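Glycinin A3B4 subunit (Glycine max, PDB 2D5F) serves as a seed storage protein of soybean, an 11S globulin of the cupin family whose subunits assemble into a hexamer. Local coordinates at the interface of chains A and B and the interface of chains A and C. Sequence-based numbering; all coordinates share one arbitrary frame. Chains: chain A/B/C, glycinin A3B4 subunit.

Contact 1: the interface of chains A and B. Residues chain A 457-458, 461; chain B 81-83, 87, 111-112, 165.
Helix 455-461, in the C-terminal cupin of chain A, sets its last turn against the N-terminal cupin of chain B, where A:Ala461 meets B:Gln112, B:Glu87 and B:Ala81. The contact shows how the end of a helix can be read by a neighbouring backbone. The carbonyl O of A:Ala461, the last residue of the helix, accepts a hydrogen bond from the backbone N of B:Gln112 at 3.0 Å, with the donor tilted 30° from the carbonyl plane. Just before B:Gln112 lies strand 109-111.

The methyl of A:Ala461 lies over one face of the B:Gln112 side-chain amide, nearer its nitrogen end, with CB 3.6 Å from CD. The orientation of that amide is fixed by other groups of chain B. Its CG stands anti to the carbonyl carbon (chi1 -82°) and the chain then runs extended, which carries the amide to the peptide groups of B:Phe82. There OE1 takes the B:Phe82 N-H in the carbonyl plane, on a lone pair, while NE2 donates to a lone pair of B:Phe82 O. The paired bonds fix the rotation of the amide and probably give the methyl a well-fixed surface to rest on.

The B:Glu87 chain bends at chi2 (42°), bringing OE1 beside the helix end, 3.3 Å from A:Ala461 CA. Water 1 joins this oxygen, at 2.6 Å, to A:Asp457 OD1. The two carboxylates do not touch directly, and the water may ease the repulsion expected between like charges. The other carboxylate oxygen, A:Asp457 OD2, rests 3.6 Å from B:Pro83 CA.

On the apolar side, A:Val458 CG1 touches B:Leu165 CD1 at 4.0 Å as the two side chains cross obliquely, and the same methyl lies near B:Ala81 CB. Within chain B, ND1 of B:His111 donates in its ring plane to the backbone O of B:Gln112 at 2.8 Å.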
ATOM      1  N   ASP A 457       6.885  22.299 -22.819  1.00 25.21           N
ATOM      2  CA  ASP A 457       7.705  21.633 -21.816  1.00 20.68           C
ATOM      3  C   ASP A 457       8.450  20.453 -22.433  1.00 19.79           C
ATOM      4  O   ASP A 457       9.594  20.165 -22.067  1.00 24.68           O
ATOM      5  CB  ASP A 457       6.821  21.163 -20.660  1.00 23.84           C
ATOM      6  CG  ASP A 457       7.608  20.459 -19.580  1.00 23.98           C
ATOM      7  OD1 ASP A 457       8.518  21.086 -18.996  1.00 25.78           O
ATOM      8  OD2 ASP A 457       7.317  19.277 -19.316  1.00 24.18           O
ATOM      9  N   VAL A 458       7.807  19.779 -23.382  1.00 23.35           N
ATOM     10  CA  VAL A 458       8.426  18.638 -24.060  1.00 20.28           C
ATOM     11  C   VAL A 458       9.674  19.071 -24.828  1.00 23.68           C
ATOM     12  O   VAL A 458      10.687  18.365 -24.832  1.00 24.09           O
ATOM     13  CB  VAL A 458       7.447  17.975 -25.059  1.00 24.07           C
ATOM     14  CG1 VAL A 458       8.162  16.892 -25.846  1.00 25.62           C
ATOM     15  CG2 VAL A 458       6.257  17.394 -24.313  1.00 25.03           C
ATOM     16  N   ALA A 461      12.695  19.325 -22.660  1.00 20.54           N
ATOM     17  CA  ALA A 461      13.260  18.049 -22.228  1.00 22.68           C
ATOM     18  C   ALA A 461      14.078  17.308 -23.283  1.00 24.91           C
ATOM     19  O   ALA A 461      14.874  16.426 -22.946  1.00 21.95           O
ATOM     20  CB  ALA A 461      12.141  17.142 -21.727  1.00 22.70           C
TER
ATOM     21  N   ALA B  81      10.635  12.246 -22.197  1.00 20.87           N
ATOM     22  CA  ALA B  81      10.253  13.603 -21.832  1.00 22.77           C
ATOM     23  C   ALA B  81       9.215  13.481 -20.724  1.00 16.64           C
ATOM     24  O   ALA B  81       8.021  13.330 -20.985  1.00 18.71           O
ATOM     25  CB  ALA B  81       9.666  14.353 -23.034  1.00 18.60           C
ATOM     26  N   PHE B  82       9.689  13.510 -19.485  1.00 22.71           N
ATOM     27  CA  PHE B  82       8.812  13.422 -18.327  1.00 23.69           C
ATOM     28  C   PHE B  82       8.266  14.818 -18.077  1.00 22.36           C
ATOM     29  O   PHE B  82       9.029  15.772 -17.917  1.00 19.09           O
ATOM     30  CB  PHE B  82       9.592  12.897 -17.118  1.00 24.69           C
ATOM     31  CG  PHE B  82       9.746  11.404 -17.119  1.00 33.84           C
ATOM     32  CD1 PHE B  82       8.785  10.593 -16.521  1.00 45.94           C
ATOM     33  CD2 PHE B  82      10.811  10.803 -17.774  1.00 34.38           C
ATOM     34  CE1 PHE B  82       8.885   9.201 -16.582  1.00 50.71           C
ATOM     35  CE2 PHE B  82      10.922   9.415 -17.840  1.00 38.06           C
ATOM     36  CZ  PHE B  82       9.958   8.614 -17.246  1.00 43.21           C
ATOM     37  N   PRO B  83       6.928  14.949 -18.045  1.00 18.77           N
ATOM     38  CA  PRO B  83       6.215  16.212 -17.833  1.00 19.73           C
ATOM     39  C   PRO B  83       6.503  16.961 -16.543  1.00 22.72           C
ATOM     40  O   PRO B  83       6.386  16.407 -15.447  1.00 22.57           O
ATOM     41  CB  PRO B  83       4.741  15.803 -17.949  1.00 20.06           C
ATOM     42  CG  PRO B  83       4.740  14.394 -17.430  1.00 20.65           C
ATOM     43  CD  PRO B  83       5.983  13.816 -18.088  1.00 19.32           C
ATOM     44  N   GLU B  87      15.354  19.900 -16.339  1.00 18.77           N
ATOM     45  CA  GLU B  87      16.368  19.479 -17.303  1.00 23.24           C
ATOM     46  C   GLU B  87      17.688  19.334 -16.539  1.00 27.30           C
ATOM     47  O   GLU B  87      18.435  20.299 -16.406  1.00 29.99           O
ATOM     48  CB  GLU B  87      16.517  20.541 -18.400  1.00 28.15           C
ATOM     49  CG  GLU B  87      15.489  20.483 -19.538  1.00 37.13           C
ATOM     50  CD  GLU B  87      14.063  20.206 -19.086  1.00 30.53           C
ATOM     51  OE1 GLU B  87      13.637  19.035 -19.147  1.00 30.62           O
ATOM     52  OE2 GLU B  87      13.365  21.151 -18.674  1.00 33.26           O
ATOM     53  N   HIS B 111      18.666  19.358 -21.278  1.00 25.74           N
ATOM     54  CA  HIS B 111      17.621  18.399 -21.580  1.00 26.52           C
ATOM     55  C   HIS B 111      17.594  17.330 -20.504  1.00 27.41           C
ATOM     56  O   HIS B 111      18.486  17.269 -19.655  1.00 29.83           O
ATOM     57  CB  HIS B 111      17.861  17.771 -22.961  1.00 22.48           C
ATOM     58  CG  HIS B 111      19.224  17.169 -23.131  1.00 25.10           C
ATOM     59  ND1 HIS B 111      19.603  15.994 -22.517  1.00 22.13           N
ATOM     60  CD2 HIS B 111      20.290  17.571 -23.864  1.00 29.98           C
ATOM     61  CE1 HIS B 111      20.841  15.697 -22.867  1.00 21.95           C
ATOM     62  NE2 HIS B 111      21.282  16.636 -23.683  1.00 24.05           N
ATOM     63  N   GLN B 112      16.571  16.489 -20.528  1.00 22.62           N
ATOM     64  CA  GLN B 112      16.475  15.434 -19.531  1.00 25.87           C
ATOM     65  C   GLN B 112      17.515  14.334 -19.718  1.00 22.69           C
ATOM     66  O   GLN B 112      18.203  14.278 -20.731  1.00 23.55           O
ATOM     67  CB  GLN B 112      15.053  14.874 -19.507  1.00 21.05           C
ATOM     68  CG  GLN B 112      14.144  15.752 -18.675  1.00 20.45           C
ATOM     69  CD  GLN B 112      12.708  15.301 -18.665  1.00 16.91           C
ATOM     70  OE1 GLN B 112      12.411  14.116 -18.820  1.00 24.14           O
ATOM     71  NE2 GLN B 112      11.803  16.244 -18.458  1.00 17.46           N
ATOM     72  N   LEU B 165       5.311  13.388 -32.405  1.00 18.12           N
ATOM     73  CA  LEU B 165       5.438  14.802 -32.094  1.00 20.27           C
ATOM     74  C   LEU B 165       6.156  15.532 -33.222  1.00 23.42           C
ATOM     75  O   LEU B 165       6.136  16.760 -33.288  1.00 21.78           O
ATOM     76  CB  LEU B 165       6.216  14.976 -30.786  1.00 23.04           C
ATOM     77  CG  LEU B 165       5.411  14.593 -29.540  1.00 27.60           C
ATOM     78  CD1 LEU B 165       6.337  14.356 -28.357  1.00 28.50           C
ATOM     79  CD2 LEU B 165       4.400  15.693 -29.250  1.00 23.58           C
TER
HETATM   80  O   HOH W   1      11.048  19.282 -18.875  1.00 40.05           O

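Contact 2: the interface of chains A and C. Residues chain A 330, 356-358, 360; chain C 330, 356-358, 360.
OG1 of C:Thr358 stands anti to the carbonyl carbon (chi1 -71°), which leaves CG2 anti to the backbone N, and this methyl meets CD of A:Lys330. The two side chains cross at about a right angle and pack tightly, CD to CG2 3.5 Å.

This patch of the two-fold interface between two 11S globulin subunits of the cupin family illustrates that symmetry of backbone need not extend to rotamers. In the twin pairing, OG1 of A:Thr358 lies between the backbone N and the carbonyl carbon (chi1 59°), which puts CG2 anti to the carbonyl carbon, and the methyl meets C:Lys330 at CB, 4.0 Å away. Farther along the lysine, CD of C:Lys330 passes 3.8 Å from the carbonyl O of A:Thr358.

Beside the lysine-threonine pairs, the side chains of A:Pro360 and C:Pro360 cross at about a right angle, though their ring planes are only modestly inclined to each other, with CG of A:Pro360 pressed 3.4 Å from CD of C:Pro360. The same CG of A:Pro360 sits 3.5 Å from the carbonyl O of C:Leu357.

No nitrogen or oxygen of one subunit bonds directly to the other here, and water supplies the polar links. Water 2 is 3.1 Å from A:Leu357 O and 2.7 Å from C:Lys330 O. Water 3 joins the backbone O of A:Thr358 to that of C:Thr358, a bridge between equivalent carbonyls of the two chains. The lysine amines stay apart, A:Lys330 NZ lying 5.9 Å from C:Lys330 NZ; if both are charged, they would be expected to repel.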
ATOM      1  N   LYS A 330     -14.130  13.313   3.684  1.00 42.16           N
ATOM      2  CA  LYS A 330     -14.318  14.498   2.862  1.00 38.39           C
ATOM      3  C   LYS A 330     -14.807  14.136   1.468  1.00 28.63           C
ATOM      4  O   LYS A 330     -14.146  13.395   0.739  1.00 31.85           O
ATOM      5  CB  LYS A 330     -13.000  15.274   2.782  1.00 40.03           C
ATOM      6  CG  LYS A 330     -13.116  16.698   2.248  1.00 42.58           C
ATOM      7  CD  LYS A 330     -11.819  17.464   2.476  1.00 50.14           C
ATOM      8  CE  LYS A 330     -11.811  18.817   1.776  1.00 49.16           C
ATOM      9  NZ  LYS A 330     -12.866  19.734   2.280  1.00 56.42           N
ATOM     10  N   SER A 356      -6.705  12.941  -6.183  1.00 17.23           N
ATOM     11  CA  SER A 356      -6.560  12.181  -4.946  1.00 22.73           C
ATOM     12  C   SER A 356      -5.601  12.799  -3.920  1.00 24.97           C
ATOM     13  O   SER A 356      -5.672  12.466  -2.732  1.00 20.73           O
ATOM     14  CB  SER A 356      -6.144  10.735  -5.263  1.00 22.21           C
ATOM     15  OG  SER A 356      -4.976  10.691  -6.064  1.00 21.98           O
ATOM     16  N   LEU A 357      -4.718  13.695  -4.362  1.00 19.39           N
ATOM     17  CA  LEU A 357      -3.785  14.346  -3.443  1.00 21.50           C
ATOM     18  C   LEU A 357      -4.478  15.454  -2.658  1.00 29.56           C
ATOM     19  O   LEU A 357      -3.993  15.882  -1.613  1.00 28.85           O
ATOM     20  CB  LEU A 357      -2.581  14.929  -4.193  1.00 26.09           C
ATOM     21  CG  LEU A 357      -1.435  13.959  -4.503  1.00 33.38           C
ATOM     22  CD1 LEU A 357      -1.880  12.942  -5.540  1.00 40.31           C
ATOM     23  CD2 LEU A 357      -0.228  14.738  -5.009  1.00 36.63           C
ATOM     24  N   THR A 358      -5.616  15.920  -3.160  1.00 24.83           N
ATOM     25  CA  THR A 358      -6.338  16.971  -2.467  1.00 27.31           C
ATOM     26  C   THR A 358      -7.608  16.403  -1.846  1.00 29.05           C
ATOM     27  O   THR A 358      -8.047  16.848  -0.793  1.00 38.42           O
ATOM     28  CB  THR A 358      -6.664  18.132  -3.421  1.00 25.91           C
ATOM     29  OG1 THR A 358      -7.462  17.656  -4.511  1.00 39.02           O
ATOM     30  CG2 THR A 358      -5.378  18.712  -3.990  1.00 28.73           C
ATOM     31  N   PRO A 360      -8.648  12.621  -0.996  1.00 25.67           N
ATOM     32  CA  PRO A 360      -8.315  11.197  -0.839  1.00 25.56           C
ATOM     33  C   PRO A 360      -9.298  10.152  -1.357  1.00 23.13           C
ATOM     34  O   PRO A 360      -8.891   9.128  -1.907  1.00 22.16           O
ATOM     35  CB  PRO A 360      -8.083  11.065   0.669  1.00 28.37           C
ATOM     36  CG  PRO A 360      -7.523  12.391   1.031  1.00 31.26           C
ATOM     37  CD  PRO A 360      -8.437  13.335   0.278  1.00 25.26           C
TER
ATOM     38  N   LYS C 330      -1.440  19.454  -1.193  1.00 42.97           N
ATOM     39  CA  LYS C 330      -2.362  20.310  -0.440  1.00 32.31           C
ATOM     40  C   LYS C 330      -1.842  20.385   0.981  1.00 27.59           C
ATOM     41  O   LYS C 330      -1.707  19.360   1.649  1.00 31.72           O
ATOM     42  CB  LYS C 330      -3.770  19.719  -0.433  1.00 33.23           C
ATOM     43  CG  LYS C 330      -4.831  20.636   0.169  1.00 31.91           C
ATOM     44  CD  LYS C 330      -6.154  19.897   0.309  1.00 39.53           C
ATOM     45  CE  LYS C 330      -7.361  20.821   0.167  1.00 37.97           C
ATOM     46  NZ  LYS C 330      -7.478  21.823   1.252  1.00 46.86           N
ATOM     47  N   SER C 356      -5.657  12.438   7.979  1.00 20.01           N
ATOM     48  CA  SER C 356      -5.173  12.050   6.665  1.00 21.10           C
ATOM     49  C   SER C 356      -6.274  11.757   5.646  1.00 20.83           C
ATOM     50  O   SER C 356      -6.004  11.706   4.447  1.00 20.12           O
ATOM     51  CB  SER C 356      -4.222  10.850   6.786  1.00 16.34           C
ATOM     52  OG  SER C 356      -4.839   9.767   7.445  1.00 23.46           O
ATOM     53  N   LEU C 357      -7.508  11.576   6.110  1.00 22.50           N
ATOM     54  CA  LEU C 357      -8.612  11.318   5.188  1.00 26.92           C
ATOM     55  C   LEU C 357      -9.096  12.629   4.575  1.00 23.59           C
ATOM     56  O   LEU C 357      -9.853  12.629   3.602  1.00 25.29           O
ATOM     57  CB  LEU C 357      -9.774  10.614   5.896  1.00 25.44           C
ATOM     58  CG  LEU C 357      -9.504   9.265   6.568  1.00 29.54           C
ATOM     59  CD1 LEU C 357     -10.835   8.702   7.030  1.00 37.69           C
ATOM     60  CD2 LEU C 357      -8.837   8.292   5.606  1.00 29.56           C
ATOM     61  N   THR C 358      -8.669  13.747   5.152  1.00 23.96           N
ATOM     62  CA  THR C 358      -9.034  15.057   4.624  1.00 28.29           C
ATOM     63  C   THR C 358      -7.823  15.707   3.972  1.00 31.23           C
ATOM     64  O   THR C 358      -7.914  16.270   2.883  1.00 37.30           O
ATOM     65  CB  THR C 358      -9.537  15.989   5.718  1.00 36.49           C
ATOM     66  OG1 THR C 358     -10.827  15.550   6.165  1.00 42.10           O
ATOM     67  CG2 THR C 358      -9.622  17.420   5.183  1.00 45.73           C
ATOM     68  N   PRO C 360      -4.427  14.340   2.896  1.00 26.67           N
ATOM     69  CA  PRO C 360      -3.561  13.179   2.660  1.00 20.68           C
ATOM     70  C   PRO C 360      -2.087  13.302   3.018  1.00 20.06           C
ATOM     71  O   PRO C 360      -1.446  12.303   3.340  1.00 22.25           O
ATOM     72  CB  PRO C 360      -3.789  12.870   1.176  1.00 22.54           C
ATOM     73  CG  PRO C 360      -4.163  14.176   0.606  1.00 29.20           C
ATOM     74  CD  PRO C 360      -5.101  14.735   1.647  1.00 24.48           C
TER
HETATM   75  O   HOH W   2      -2.764  16.962   1.037  1.00 32.96           O
HETATM   76  O   HOH W   3      -8.528  18.122   1.264  1.00 53.80           O

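Contact 1 and contact 2 lie about 29 Å apart, measured between the centres of their C-alpha atoms, and share chain A but no residue. Chain A gives helix 455-461 to the first, and the loop residues A:Lys330, A:Ser356, A:Leu357, A:Thr358 and A:Pro360 to the second. Contact 1 joins unlike surfaces of two copies, whereas contact 2 joins like surfaces about a two-fold. One subunit can thus hold two kinds of neighbour at once. In the six-subunit assembly, this would suit head-to-tail association within a ring, with two-fold contacts linking one ring to another.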